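Local coordinates for Mec-8 protein (Caenorhabditis elegans, PDB 6DG0) that probably binds RNA in the nucleus through RNA recognition motifs, the C-terminal one of which is seen here holding a short DNA strand, at residues T5-V15 and T67-Y78; F24-L33 and F45-K53. The protein carries 2 engineered substitutions. All coordinates share one frame; numbering follows the deposited sequence.

Overall arrangement
From the N terminus, strand 4-11 enters the middle of a four-stranded antiparallel sheet, in the order 30-37, 42-48, 4-11, 75-78. Helix 17-24 follows, and contact 2 ties the turns after it and the start of strand 30-37 to strand 42-48 and the first turn of helix 51-61. Contact 1 closes the larger loop: strand 75-78, late in the chain, returns to pair with strand 4-11. Contact 2 therefore lies wholly within the span that contact 1 brackets. The two meet where Leu6 lies beside Val46 and Phe7 beside Phe45. Both belong to the RNA recognition motif, whose sheet carries the bound DNA on one face and both helices on the other.

Contact 1 (T5-V15 and T67-Y78); sequences TLFVANLSAEV and TANDRGGLRIEY. With nucleotides of chain D.
Four backbone hydrogen bonds pair strands 5-11 and 75-78 antiparallel, among them Phe7 N to Glu77 O and Ala9 N to Arg75 O, the latter at 2.7 Å. Ser12 N donates to Thr67 O. Asn10 OD1 fastens the returning loop: it accepts from Asp70 N at 2.8 Å and also from Asn69 N, and the two reach it from opposite faces of its plane.

Phe7, Ala9, Arg75 and Glu77 share the face that reads the nucleotides. The base of DC3 of chain D covers one face of the Phe7 ring, C6 over its centre. Phe7 CG is anti to the backbone N (chi1 168°), which leans the ring along the strand toward Ala9. Glu77 extends to the Watson-Crick edge of DG2 of chain D, where OE2 accepts from N1 at 2.7 Å, while OE1 takes N4 of DC3 of chain D. Arg75 grips the Hoogsteen edge of DG2 of chain D, NE to O6 and NH2 to N7, the second at 2.9 Å. Its guanidinium is sandwiched between Asn10 CB and the base of DA1 of chain D.

Apolar groups fill the other face. Val8 and Ile76 lie side by side, and Leu11 meets Leu74 by their CD2 methyls. Helix 17-24 covers Val8, Leu11 and Ile76; helix 51-61 packs on Ile76 and Tyr78, and strand 42-48 flanks strand 5-11.

Contact 2 (F24-L33 and F45-K53); sequences FKAFSGFTRL and FVEYSDLQK. With nucleotides of chain D.
A classic beta bulge marks this edge hairpin of the RNA recognition motif: Thr31 and Arg32 both face Glu47. Thr31 N donates to Glu47 O at 2.9 Å, and Glu47 N returns a bond to Arg32 O at 2.8 Å. Arg32 and Glu47 form a salt bridge, but NE and OE1 are implausibly close, so its detail is doubtful; Arg32 NH1 also bonds Ala84 O.

On the helix-facing side, Val46 CG2 sits over the centre of the Phe24 ring, a CH-pi contact of 3.9 Å. Val46 CG1 meets the edge of the Phe30 ring. Tyr48 OH donates to Phe24 O at 2.8 Å, which also accepts from Phe27 N on the opposite face of its plane. This ties strand 45-48 to helix 17-24. Lys53 NZ bonds Ser28 OG at 3.1 Å, and one water joins the carbonyls of Ser28 and Lys53. Asp50 caps helix 51-61 by accepting from Lys53 N.

The base of DA4 of chain D lies over one face of the Phe45 ring, C5 above its centre; DC3 of chain D meets the edge. Strand 4-11 borders strand 45-48 through Leu6, helix 17-24 touches Phe30 and Leu33, and helix 51-61 packs on Phe24, Phe27 and Tyr48.

Contact 1 (T5-V15 and T67-Y78)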
loop_
_atom_site.group_PDB
_atom_site.type_symbol
_atom_site.label_atom_id
_atom_site.label_comp_id
_atom_site.label_asym_id
_atom_site.label_seq_id
_atom_site.Cartn_x
_atom_site.Cartn_y
_atom_site.Cartn_z
ATOM N N THR A 5 -7.491 5.063 -2.807
ATOM C CA THR A 5 -6.076 4.903 -2.495
ATOM C C THR A 5 -5.838 4.559 -1.023
ATOM O O THR A 5 -6.474 5.126 -0.134
ATOM C CB THR A 5 -5.295 6.192 -2.839
ATOM O OG1 THR A 5 -5.440 6.487 -4.233
ATOM C CG2 THR A 5 -3.815 6.039 -2.514
ATOM N N LEU A 6 -4.911 3.638 -0.775
ATOM C CA LEU A 6 -4.524 3.271 0.584
ATOM C C LEU A 6 -3.156 3.847 0.947
ATOM O O LEU A 6 -2.317 4.069 0.074
ATOM C CB LEU A 6 -4.504 1.749 0.750
ATOM C CG LEU A 6 -5.821 0.990 0.576
ATOM C CD1 LEU A 6 -5.584 -0.512 0.646
ATOM C CD2 LEU A 6 -6.831 1.426 1.629
ATOM N N PHE A 7 -2.945 4.098 2.236
ATOM C CA PHE A 7 -1.642 4.521 2.744
ATOM C C PHE A 7 -0.966 3.378 3.503
ATOM O O PHE A 7 -1.567 2.780 4.393
ATOM C CB PHE A 7 -1.788 5.752 3.645
ATOM C CG PHE A 7 -0.551 6.079 4.436
ATOM C CD1 PHE A 7 0.505 6.757 3.848
ATOM C CD2 PHE A 7 -0.449 5.723 5.772
ATOM C CE1 PHE A 7 1.647 7.057 4.572
ATOM C CE2 PHE A 7 0.687 6.025 6.501
ATOM C CZ PHE A 7 1.735 6.693 5.899
ATOM N N VAL A 8 0.285 3.086 3.159
ATOM C CA VAL A 8 1.015 1.987 3.789
ATOM C C VAL A 8 2.301 2.451 4.476
ATOM O O VAL A 8 3.168 3.055 3.853
ATOM C CB VAL A 8 1.367 0.892 2.762
ATOM C CG1 VAL A 8 2.054 -0.281 3.447
ATOM C CG2 VAL A 8 0.113 0.429 2.032
ATOM N N ALA A 9 2.408 2.146 5.766
ATOM C CA ALA A 9 3.565 2.508 6.583
ATOM C C ALA A 9 4.278 1.253 7.079
ATOM O O ALA A 9 3.876 0.140 6.738
ATOM C CB ALA A 9 3.140 3.381 7.755
ATOM N N ASN A 10 5.356 1.438 7.840
ATOM C CA ASN A 10 6.157 0.326 8.355
ATOM C C ASN A 10 6.812 -0.483 7.234
ATOM O O ASN A 10 6.705 -1.710 7.172
ATOM C CB ASN A 10 5.289 -0.564 9.264
ATOM C CG ASN A 10 6.099 -1.586 10.035
ATOM O OD1 ASN A 10 7.315 -1.489 10.114
ATOM N ND2 ASN A 10 5.417 -2.526 10.672
ATOM N N LEU A 11 7.462 0.240 6.326
ATOM C CA LEU A 11 8.168 -0.362 5.202
ATOM C C LEU A 11 9.687 -0.205 5.305
ATOM O O LEU A 11 10.187 0.870 5.637
ATOM C CB LEU A 11 7.688 0.247 3.885
ATOM C CG LEU A 11 6.393 -0.271 3.260
ATOM C CD1 LEU A 11 5.975 0.634 2.112
ATOM C CD2 LEU A 11 6.575 -1.703 2.783
ATOM N N SER A 12 10.414 -1.272 4.992
ATOM C CA SER A 12 11.874 -1.233 4.982
ATOM C C SER A 12 12.339 -0.396 3.793
ATOM O O SER A 12 11.598 -0.218 2.828
ATOM C CB SER A 12 12.464 -2.643 4.923
ATOM O OG SER A 12 12.175 -3.270 3.687
ATOM N N ALA A 13 13.554 0.136 3.868
ATOM C CA ALA A 13 14.062 0.995 2.802
ATOM C C ALA A 13 14.643 0.179 1.649
ATOM O O ALA A 13 15.012 0.734 0.612
ATOM C CB ALA A 13 15.107 1.953 3.348
ATOM N N GLU A 14 14.717 -1.135 1.830
ATOM C CA GLU A 14 15.312 -2.006 0.822
ATOM C C GLU A 14 14.266 -2.725 -0.026
ATOM O O GLU A 14 14.615 -3.423 -0.978
ATOM C CB GLU A 14 16.229 -3.045 1.477
ATOM C CG GLU A 14 17.476 -2.474 2.135
ATOM C CD GLU A 14 17.252 -2.089 3.583
ATOM O OE1 GLU A 14 16.183 -2.429 4.134
ATOM O OE2 GLU A 14 18.150 -1.451 4.173
ATOM N N VAL A 15 12.989 -2.562 0.314
ATOM C CA VAL A 15 11.938 -3.272 -0.409
ATOM C C VAL A 15 11.744 -2.737 -1.831
ATOM O O VAL A 15 11.707 -1.528 -2.069
ATOM C CB VAL A 15 10.587 -3.225 0.354
ATOM C CG1 VAL A 15 10.110 -1.798 0.556
ATOM C CG2 VAL A 15 9.531 -4.046 -0.376
ATOM N N THR A 67 8.865 -7.134 4.880
ATOM C CA THR A 67 9.138 -5.875 4.192
ATOM C C THR A 67 9.027 -4.690 5.156
ATOM O O THR A 67 8.878 -3.548 4.731
ATOM C CB THR A 67 8.181 -5.681 2.999
ATOM O OG1 THR A 67 6.833 -5.912 3.425
ATOM C CG2 THR A 67 8.520 -6.661 1.884
ATOM N N ALA A 68 9.081 -4.984 6.453
ATOM C CA ALA A 68 8.841 -3.987 7.505
ATOM C C ALA A 68 10.061 -3.581 8.342
ATOM O O ALA A 68 11.110 -4.227 8.279
ATOM C CB ALA A 68 7.759 -4.503 8.439
ATOM N N ASN A 69 9.918 -2.509 9.128
ATOM C CA ASN A 69 10.944 -2.140 10.109
ATOM C C ASN A 69 10.454 -2.536 11.511
ATOM O O ASN A 69 11.079 -3.354 12.165
ATOM C CB ASN A 69 11.339 -0.650 10.022
ATOM C CG ASN A 69 10.166 0.260 9.766
ATOM O OD1 ASN A 69 9.219 0.310 10.550
ATOM N ND2 ASN A 69 10.191 0.939 8.633
ATOM N N ASP A 70 9.350 -1.939 11.971
ATOM C CA ASP A 70 8.852 -2.151 13.334
ATOM C C ASP A 70 8.077 -3.475 13.448
ATOM O O ASP A 70 7.772 -4.114 12.438
ATOM C CB ASP A 70 7.963 -0.984 13.784
ATOM C CG ASP A 70 8.712 0.330 13.830
ATOM O OD1 ASP A 70 9.962 0.306 13.818
ATOM O OD2 ASP A 70 8.057 1.388 13.890
ATOM N N ARG A 71 7.787 -3.893 14.680
ATOM C CA ARG A 71 6.986 -5.095 14.929
ATOM C C ARG A 71 5.521 -4.775 14.666
ATOM O O ARG A 71 5.098 -3.635 14.834
ATOM C CB ARG A 71 7.155 -5.579 16.373
ATOM C CG ARG A 71 8.102 -6.750 16.558
ATOM C CD ARG A 71 8.850 -6.647 17.886
ATOM N NE ARG A 71 8.060 -7.153 19.008
ATOM C CZ ARG A 71 8.387 -6.990 20.287
ATOM N NH1 ARG A 71 7.612 -7.484 21.244
ATOM N NH2 ARG A 71 9.494 -6.336 20.611
ATOM N N GLY A 72 4.733 -5.761 14.261
ATOM C CA GLY A 72 3.366 -5.446 13.896
ATOM C C GLY A 72 3.074 -5.690 12.431
ATOM O O GLY A 72 1.925 -5.916 12.054
ATOM N N GLY A 73 4.109 -5.626 11.599
ATOM C CA GLY A 73 3.940 -5.838 10.174
ATOM C C GLY A 73 3.469 -4.549 9.541
ATOM O O GLY A 73 3.567 -3.491 10.155
ATOM N N LEU A 74 2.930 -4.633 8.332
ATOM C CA LEU A 74 2.523 -3.441 7.598
ATOM C C LEU A 74 1.385 -2.696 8.289
ATOM O O LEU A 74 0.428 -3.309 8.760
ATOM C CB LEU A 74 2.098 -3.817 6.179
ATOM C CG LEU A 74 3.189 -4.304 5.224
ATOM C CD1 LEU A 74 2.612 -4.519 3.834
ATOM C CD2 LEU A 74 4.368 -3.338 5.188
ATOM N N ARG A 75 1.492 -1.371 8.347
ATOM C CA ARG A 75 0.411 -0.550 8.881
ATOM C C ARG A 75 -0.266 0.209 7.747
ATOM O O ARG A 75 0.339 1.071 7.107
ATOM C CB ARG A 75 0.922 0.421 9.950
ATOM C CG ARG A 75 1.440 -0.259 11.208
ATOM C CD ARG A 75 1.882 0.747 12.266
ATOM N NE ARG A 75 2.843 1.723 11.762
ATOM C CZ ARG A 75 4.163 1.570 11.814
ATOM N NH1 ARG A 75 4.686 0.478 12.356
ATOM N NH2 ARG A 75 4.962 2.515 11.341
ATOM N N ILE A 76 -1.531 -0.120 7.506
ATOM C CA ILE A 76 -2.269 0.438 6.382
ATOM C C ILE A 76 -3.458 1.291 6.812
ATOM O O ILE A 76 -4.240 0.897 7.678
ATOM C CB ILE A 76 -2.779 -0.679 5.449
ATOM C CG1 ILE A 76 -1.647 -1.652 5.110
ATOM C CG2 ILE A 76 -3.388 -0.090 4.184
ATOM C CD1 ILE A 76 -2.065 -2.777 4.181
ATOM N N GLU A 77 -3.586 2.462 6.195
ATOM C CA GLU A 77 -4.727 3.344 6.414
ATOM C C GLU A 77 -5.320 3.762 5.077
ATOM O O GLU A 77 -4.699 3.577 4.031
ATOM C CB GLU A 77 -4.320 4.589 7.201
ATOM C CG GLU A 77 -3.609 4.322 8.509
ATOM C CD GLU A 77 -3.107 5.597 9.155
ATOM O OE1 GLU A 77 -3.344 6.688 8.588
ATOM O OE2 GLU A 77 -2.472 5.512 10.228
ATOM N N TYR A 78 -6.524 4.324 5.111
ATOM C CA TYR A 78 -7.045 5.028 3.949
ATOM C C TYR A 78 -6.194 6.272 3.728
ATOM O O TYR A 78 -5.890 6.993 4.682
ATOM C CB TYR A 78 -8.513 5.427 4.133
ATOM C CG TYR A 78 -9.505 4.283 4.152
ATOM C CD1 TYR A 78 -9.753 3.527 3.013
ATOM C CD2 TYR A 78 -10.229 3.991 5.301
ATOM C CE1 TYR A 78 -10.670 2.491 3.029
ATOM C CE2 TYR A 78 -11.150 2.964 5.326
ATOM C CZ TYR A 78 -11.367 2.215 4.189
ATOM O OH TYR A 78 -12.283 1.189 4.212
ATOM P P DC D 3 2.453 12.364 7.560
ATOM O OP1 DC D 3 3.004 13.565 6.896
ATOM O OP2 DC D 3 1.197 12.463 8.336
ATOM O "O5'" DC D 3 2.257 11.210 6.468
ATOM C "C5'" DC D 3 3.281 10.951 5.507
ATOM C "C4'" DC D 3 2.745 11.071 4.087
ATOM O "O4'" DC D 3 1.682 10.103 3.889
ATOM C "C3'" DC D 3 2.144 12.424 3.721
ATOM O "O3'" DC D 3 2.368 12.692 2.344
ATOM C "C2'" DC D 3 0.661 12.221 4.011
ATOM C "C1'" DC D 3 0.466 10.767 3.603
ATOM N N1 DC D 3 -0.625 10.086 4.350
ATOM C C2 DC D 3 -1.878 9.931 3.752
ATOM O O2 DC D 3 -2.057 10.365 2.607
ATOM N N3 DC D 3 -2.864 9.309 4.444
ATOM C C4 DC D 3 -2.631 8.856 5.678
ATOM N N4 DC D 3 -3.634 8.250 6.320
ATOM C C5 DC D 3 -1.361 9.008 6.306
ATOM C C6 DC D 3 -0.396 9.624 5.614
ATOM P P DG D 2 0.617 11.447 12.722
ATOM O OP1 DG D 2 0.883 12.866 13.045
ATOM O OP2 DG D 2 -0.731 11.029 12.277
ATOM O "O5'" DG D 2 1.690 11.014 11.622
ATOM C "C5'" DG D 2 3.020 11.508 11.714
ATOM C "C4'" DG D 2 3.918 10.805 10.722
ATOM O "O4'" DG D 2 4.160 9.469 11.180
ATOM C "C3'" DG D 2 3.321 10.630 9.340
ATOM O "O3'" DG D 2 3.585 11.787 8.546
ATOM C "C2'" DG D 2 4.052 9.390 8.804
ATOM C "C1'" DG D 2 4.513 8.663 10.080
ATOM N N9 DG D 2 3.917 7.341 10.273
ATOM C C8 DG D 2 4.584 6.171 10.542
ATOM N N7 DG D 2 3.796 5.141 10.680
ATOM C C5 DG D 2 2.522 5.659 10.499
ATOM C C6 DG D 2 1.263 5.012 10.534
ATOM O O6 DG D 2 1.022 3.814 10.739
ATOM N N1 DG D 2 0.219 5.903 10.299
ATOM C C2 DG D 2 0.372 7.248 10.060
ATOM N N2 DG D 2 -0.754 7.946 9.854
ATOM N N3 DG D 2 1.545 7.867 10.025
ATOM C C4 DG D 2 2.574 7.014 10.251
ATOM O "O5'" DA D 1 -1.156 7.445 15.484
ATOM C "C5'" DA D 1 -0.181 7.942 16.396
ATOM C "C4'" DA D 1 0.779 8.910 15.715
ATOM O "O4'" DA D 1 2.072 8.287 15.579
ATOM C "C3'" DA D 1 0.406 9.341 14.310
ATOM O "O3'" DA D 1 1.017 10.604 14.031
ATOM C "C2'" DA D 1 0.997 8.208 13.460
ATOM C "C1'" DA D 1 2.229 7.775 14.269
ATOM N N9 DA D 1 2.356 6.325 14.410
ATOM C C8 DA D 1 1.359 5.444 14.731
ATOM N N7 DA D 1 1.760 4.200 14.825
ATOM C C5 DA D 1 3.118 4.268 14.566
ATOM C C6 DA D 1 4.121 3.282 14.519
ATOM N N6 DA D 1 3.887 1.985 14.742
ATOM N N1 DA D 1 5.377 3.680 14.229
ATOM C C2 DA D 1 5.606 4.980 14.009
ATOM N N3 DA D 1 4.746 5.999 14.030
ATOM C C4 DA D 1 3.506 5.571 14.318
#

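Contact 2 (F24-L33 and F45-K53)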
loop_
_atom_site.group_PDB
_atom_site.type_symbol
_atom_site.label_atom_id
_atom_site.label_comp_id
_atom_site.label_asym_id
_atom_site.label_seq_id
_atom_site.Cartn_x
_atom_site.Cartn_y
_atom_site.Cartn_z
ATOM N N PHE A 24 0.218 -6.604 -3.091
ATOM C CA PHE A 24 -1.087 -5.979 -3.291
ATOM C C PHE A 24 -1.809 -6.395 -4.577
ATOM O O PHE A 24 -3.039 -6.342 -4.642
ATOM C CB PHE A 24 -0.931 -4.456 -3.238
ATOM C CG PHE A 24 -0.542 -3.942 -1.878
ATOM C CD1 PHE A 24 0.785 -3.916 -1.486
ATOM C CD2 PHE A 24 -1.506 -3.493 -0.989
ATOM C CE1 PHE A 24 1.145 -3.455 -0.233
ATOM C CE2 PHE A 24 -1.151 -3.029 0.265
ATOM C CZ PHE A 24 0.176 -3.008 0.642
ATOM N N LYS A 25 -1.055 -6.806 -5.596
ATOM C CA LYS A 25 -1.652 -7.245 -6.858
ATOM C C LYS A 25 -2.420 -8.555 -6.689
ATOM O O LYS A 25 -3.251 -8.909 -7.523
ATOM C CB LYS A 25 -0.572 -7.411 -7.931
ATOM C CG LYS A 25 -1.072 -7.418 -9.362
ATOM C CD LYS A 25 0.100 -7.571 -10.321
ATOM C CE LYS A 25 -0.344 -7.519 -11.773
ATOM N NZ LYS A 25 -0.992 -6.223 -12.109
ATOM N N ALA A 26 -2.147 -9.265 -5.599
ATOM C CA ALA A 26 -2.813 -10.531 -5.314
ATOM C C ALA A 26 -4.281 -10.339 -4.952
ATOM O O ALA A 26 -5.040 -11.306 -4.880
ATOM C CB ALA A 26 -2.089 -11.263 -4.193
ATOM N N PHE A 27 -4.677 -9.092 -4.715
ATOM C CA PHE A 27 -6.054 -8.785 -4.348
ATOM C C PHE A 27 -6.808 -8.078 -5.467
ATOM O O PHE A 27 -6.244 -7.267 -6.201
ATOM C CB PHE A 27 -6.078 -7.948 -3.070
ATOM C CG PHE A 27 -5.608 -8.699 -1.864
ATOM C CD1 PHE A 27 -4.258 -8.785 -1.571
ATOM C CD2 PHE A 27 -6.510 -9.345 -1.038
ATOM C CE1 PHE A 27 -3.819 -9.491 -0.472
ATOM C CE2 PHE A 27 -6.075 -10.054 0.062
ATOM C CZ PHE A 27 -4.728 -10.124 0.350
ATOM N N SER A 28 -8.092 -8.400 -5.583
ATOM C CA SER A 28 -8.929 -7.906 -6.670
ATOM C C SER A 28 -9.018 -6.382 -6.714
ATOM O O SER A 28 -9.198 -5.726 -5.688
ATOM C CB SER A 28 -10.335 -8.499 -6.558
ATOM O OG SER A 28 -11.163 -8.045 -7.611
ATOM N N GLY A 29 -8.886 -5.830 -7.917
ATOM C CA GLY A 29 -9.083 -4.410 -8.146
ATOM C C GLY A 29 -7.832 -3.552 -8.093
ATOM O O GLY A 29 -7.919 -2.327 -8.170
ATOM N N PHE A 30 -6.670 -4.189 -7.972
ATOM C CA PHE A 30 -5.396 -3.469 -7.921
ATOM C C PHE A 30 -5.117 -2.704 -9.209
ATOM O O PHE A 30 -5.027 -3.300 -10.282
ATOM C CB PHE A 30 -4.238 -4.431 -7.640
ATOM C CG PHE A 30 -2.882 -3.784 -7.728
ATOM C CD1 PHE A 30 -2.380 -3.049 -6.667
ATOM C CD2 PHE A 30 -2.111 -3.909 -8.873
ATOM C CE1 PHE A 30 -1.134 -2.452 -6.746
ATOM C CE2 PHE A 30 -0.865 -3.314 -8.958
ATOM C CZ PHE A 30 -0.376 -2.584 -7.893
ATOM N N THR A 31 -4.993 -1.384 -9.107
ATOM C CA THR A 31 -4.697 -0.577 -10.284
ATOM C C THR A 31 -3.229 -0.169 -10.382
ATOM O O THR A 31 -2.565 -0.476 -11.370
ATOM C CB THR A 31 -5.562 0.697 -10.311
ATOM O OG1 THR A 31 -6.933 0.353 -10.070
ATOM C CG2 THR A 31 -5.441 1.391 -11.657
ATOM N N ARG A 32 -2.722 0.507 -9.356
ATOM C CA ARG A 32 -1.361 1.041 -9.401
ATOM C C ARG A 32 -0.781 1.346 -8.020
ATOM O O ARG A 32 -1.512 1.563 -7.053
ATOM C CB ARG A 32 -1.312 2.296 -10.273
ATOM C CG ARG A 32 -2.339 3.344 -9.923
ATOM C CD ARG A 32 -2.639 4.211 -11.132
ATOM N NE ARG A 32 -3.646 5.227 -10.851
ATOM C CZ ARG A 32 -3.376 6.520 -10.702
ATOM N NH1 ARG A 32 -4.355 7.377 -10.449
ATOM N NH2 ARG A 32 -2.127 6.952 -10.808
ATOM N N LEU A 33 0.547 1.360 -7.947
ATOM C CA LEU A 33 1.275 1.577 -6.701
ATOM C C LEU A 33 2.378 2.629 -6.858
ATOM O O LEU A 33 3.023 2.710 -7.902
ATOM C CB LEU A 33 1.865 0.246 -6.212
ATOM C CG LEU A 33 2.864 0.194 -5.054
ATOM C CD1 LEU A 33 2.684 -1.108 -4.298
ATOM C CD2 LEU A 33 4.302 0.320 -5.540
ATOM N N PHE A 45 1.744 4.322 -1.523
ATOM C CA PHE A 45 0.348 4.580 -1.845
ATOM C C PHE A 45 -0.145 3.574 -2.882
ATOM O O PHE A 45 0.385 3.500 -3.992
ATOM C CB PHE A 45 0.175 6.016 -2.345
ATOM C CG PHE A 45 0.580 7.056 -1.338
ATOM C CD1 PHE A 45 -0.299 7.466 -0.350
ATOM C CD2 PHE A 45 1.847 7.611 -1.370
ATOM C CE1 PHE A 45 0.074 8.418 0.578
ATOM C CE2 PHE A 45 2.228 8.564 -0.444
ATOM C CZ PHE A 45 1.341 8.968 0.532
ATOM N N VAL A 46 -1.159 2.798 -2.513
ATOM C CA VAL A 46 -1.670 1.738 -3.377
ATOM C C VAL A 46 -3.123 1.989 -3.767
ATOM O O VAL A 46 -3.991 2.128 -2.905
ATOM C CB VAL A 46 -1.561 0.360 -2.699
ATOM C CG1 VAL A 46 -1.897 -0.743 -3.690
ATOM C CG2 VAL A 46 -0.166 0.163 -2.137
ATOM N N GLU A 47 -3.380 2.040 -5.070
ATOM C CA GLU A 47 -4.712 2.352 -5.575
ATOM C C GLU A 47 -5.497 1.116 -6.012
ATOM O O GLU A 47 -4.955 0.217 -6.654
ATOM C CB GLU A 47 -4.613 3.328 -6.746
ATOM C CG GLU A 47 -5.954 3.866 -7.195
ATOM C CD GLU A 47 -5.847 4.747 -8.421
ATOM O OE1 GLU A 47 -5.365 4.257 -9.462
ATOM O OE2 GLU A 47 -6.244 5.929 -8.341
ATOM N N TYR A 48 -6.777 1.081 -5.654
ATOM C CA TYR A 48 -7.683 0.033 -6.118
ATOM C C TYR A 48 -8.852 0.611 -6.920
ATOM O O TYR A 48 -9.148 1.801 -6.826
ATOM C CB TYR A 48 -8.189 -0.789 -4.934
ATOM C CG TYR A 48 -7.158 -1.765 -4.415
ATOM C CD1 TYR A 48 -6.212 -1.375 -3.472
ATOM C CD2 TYR A 48 -7.127 -3.077 -4.870
ATOM C CE1 TYR A 48 -5.264 -2.269 -3.001
ATOM C CE2 TYR A 48 -6.188 -3.975 -4.407
ATOM C CZ TYR A 48 -5.259 -3.567 -3.472
ATOM O OH TYR A 48 -4.323 -4.462 -3.009
ATOM N N SER A 49 -9.519 -0.240 -7.698
ATOM C CA SER A 49 -10.535 0.213 -8.649
ATOM C C SER A 49 -11.737 0.885 -7.985
ATOM O O SER A 49 -12.364 1.765 -8.574
ATOM C CB SER A 49 -11.012 -0.964 -9.505
ATOM O OG SER A 49 -11.611 -1.970 -8.707
ATOM N N ASP A 50 -12.051 0.479 -6.761
ATOM C CA ASP A 50 -13.123 1.112 -5.999
ATOM C C ASP A 50 -12.873 0.962 -4.499
ATOM O O ASP A 50 -11.945 0.264 -4.086
ATOM C CB ASP A 50 -14.493 0.535 -6.395
ATOM C CG ASP A 50 -14.622 -0.957 -6.110
ATOM O OD1 ASP A 50 -14.365 -1.391 -4.966
ATOM O OD2 ASP A 50 -14.994 -1.702 -7.041
ATOM N N LEU A 51 -13.694 1.631 -3.695
ATOM C CA LEU A 51 -13.550 1.603 -2.241
ATOM C C LEU A 51 -13.633 0.200 -1.649
ATOM O O LEU A 51 -12.828 -0.165 -0.793
ATOM C CB LEU A 51 -14.612 2.488 -1.587
ATOM C CG LEU A 51 -14.535 2.546 -0.060
ATOM C CD1 LEU A 51 -13.180 3.065 0.389
ATOM C CD2 LEU A 51 -15.661 3.396 0.509
ATOM N N GLN A 52 -14.604 -0.583 -2.109
ATOM C CA GLN A 52 -14.858 -1.908 -1.543
ATOM C C GLN A 52 -13.665 -2.849 -1.698
ATOM O O GLN A 52 -13.399 -3.676 -0.827
ATOM C CB GLN A 52 -16.099 -2.548 -2.179
ATOM C CG GLN A 52 -17.423 -1.830 -1.918
ATOM C CD GLN A 52 -17.513 -0.469 -2.580
ATOM O OE1 GLN A 52 -16.871 -0.215 -3.600
ATOM N NE2 GLN A 52 -18.312 0.417 -1.998
ATOM N N LYS A 53 -12.944 -2.717 -2.804
ATOM C CA LYS A 53 -11.782 -3.561 -3.044
ATOM C C LYS A 53 -10.588 -3.063 -2.239
ATOM O O LYS A 53 -9.740 -3.852 -1.823
ATOM C CB LYS A 53 -11.438 -3.593 -4.535
ATOM C CG LYS A 53 -12.541 -4.146 -5.429
ATOM C CD LYS A 53 -12.804 -5.618 -5.150
ATOM C CE LYS A 53 -13.873 -6.164 -6.081
ATOM N NZ LYS A 53 -13.470 -6.052 -7.510
ATOM P P DA D 4 2.929 14.122 1.875
ATOM O OP1 DA D 4 3.941 14.566 2.859
ATOM O OP2 DA D 4 1.754 14.975 1.590
ATOM O "O5'" DA D 4 3.648 13.818 0.479
ATOM C "C5'" DA D 4 4.711 12.874 0.402
ATOM C "C4'" DA D 4 4.883 12.375 -1.025
ATOM O "O4'" DA D 4 3.856 11.391 -1.316
ATOM C "C3'" DA D 4 4.759 13.454 -2.100
ATOM O "O3'" DA D 4 5.704 13.237 -3.142
ATOM C "C2'" DA D 4 3.324 13.291 -2.598
ATOM C "C1'" DA D 4 3.098 11.793 -2.438
ATOM N N9 DA D 4 1.700 11.452 -2.184
ATOM C C8 DA D 4 0.899 11.961 -1.200
ATOM N N7 DA D 4 -0.320 11.480 -1.207
ATOM C C5 DA D 4 -0.322 10.592 -2.271
ATOM C C6 DA D 4 -1.322 9.756 -2.807
ATOM N N6 DA D 4 -2.563 9.681 -2.313
ATOM N N1 DA D 4 -0.996 8.996 -3.872
ATOM C C2 DA D 4 0.247 9.072 -4.364
ATOM N N3 DA D 4 1.269 9.818 -3.947
ATOM C C4 DA D 4 0.915 10.563 -2.887
ATOM P P DC D 3 2.453 12.364 7.560
ATOM O OP1 DC D 3 3.004 13.565 6.896
ATOM O OP2 DC D 3 1.197 12.463 8.336
ATOM O "O5'" DC D 3 2.257 11.210 6.468
ATOM C "C5'" DC D 3 3.281 10.951 5.507
ATOM C "C4'" DC D 3 2.745 11.071 4.087
ATOM O "O4'" DC D 3 1.682 10.103 3.889
ATOM C "C3'" DC D 3 2.144 12.424 3.721
ATOM O "O3'" DC D 3 2.368 12.692 2.344
ATOM C "C2'" DC D 3 0.661 12.221 4.011
ATOM C "C1'" DC D 3 0.466 10.767 3.603
ATOM N N1 DC D 3 -0.625 10.086 4.350
ATOM C C2 DC D 3 -1.878 9.931 3.752
ATOM O O2 DC D 3 -2.057 10.365 2.607
ATOM N N3 DC D 3 -2.864 9.309 4.444
ATOM C C4 DC D 3 -2.631 8.856 5.678
ATOM N N4 DC D 3 -3.634 8.250 6.320
ATOM C C5 DC D 3 -1.361 9.008 6.306
ATOM C C6 DC D 3 -0.396 9.624 5.614
HETATM O O HOH W 1 -8.953 -6.221 -3.160
#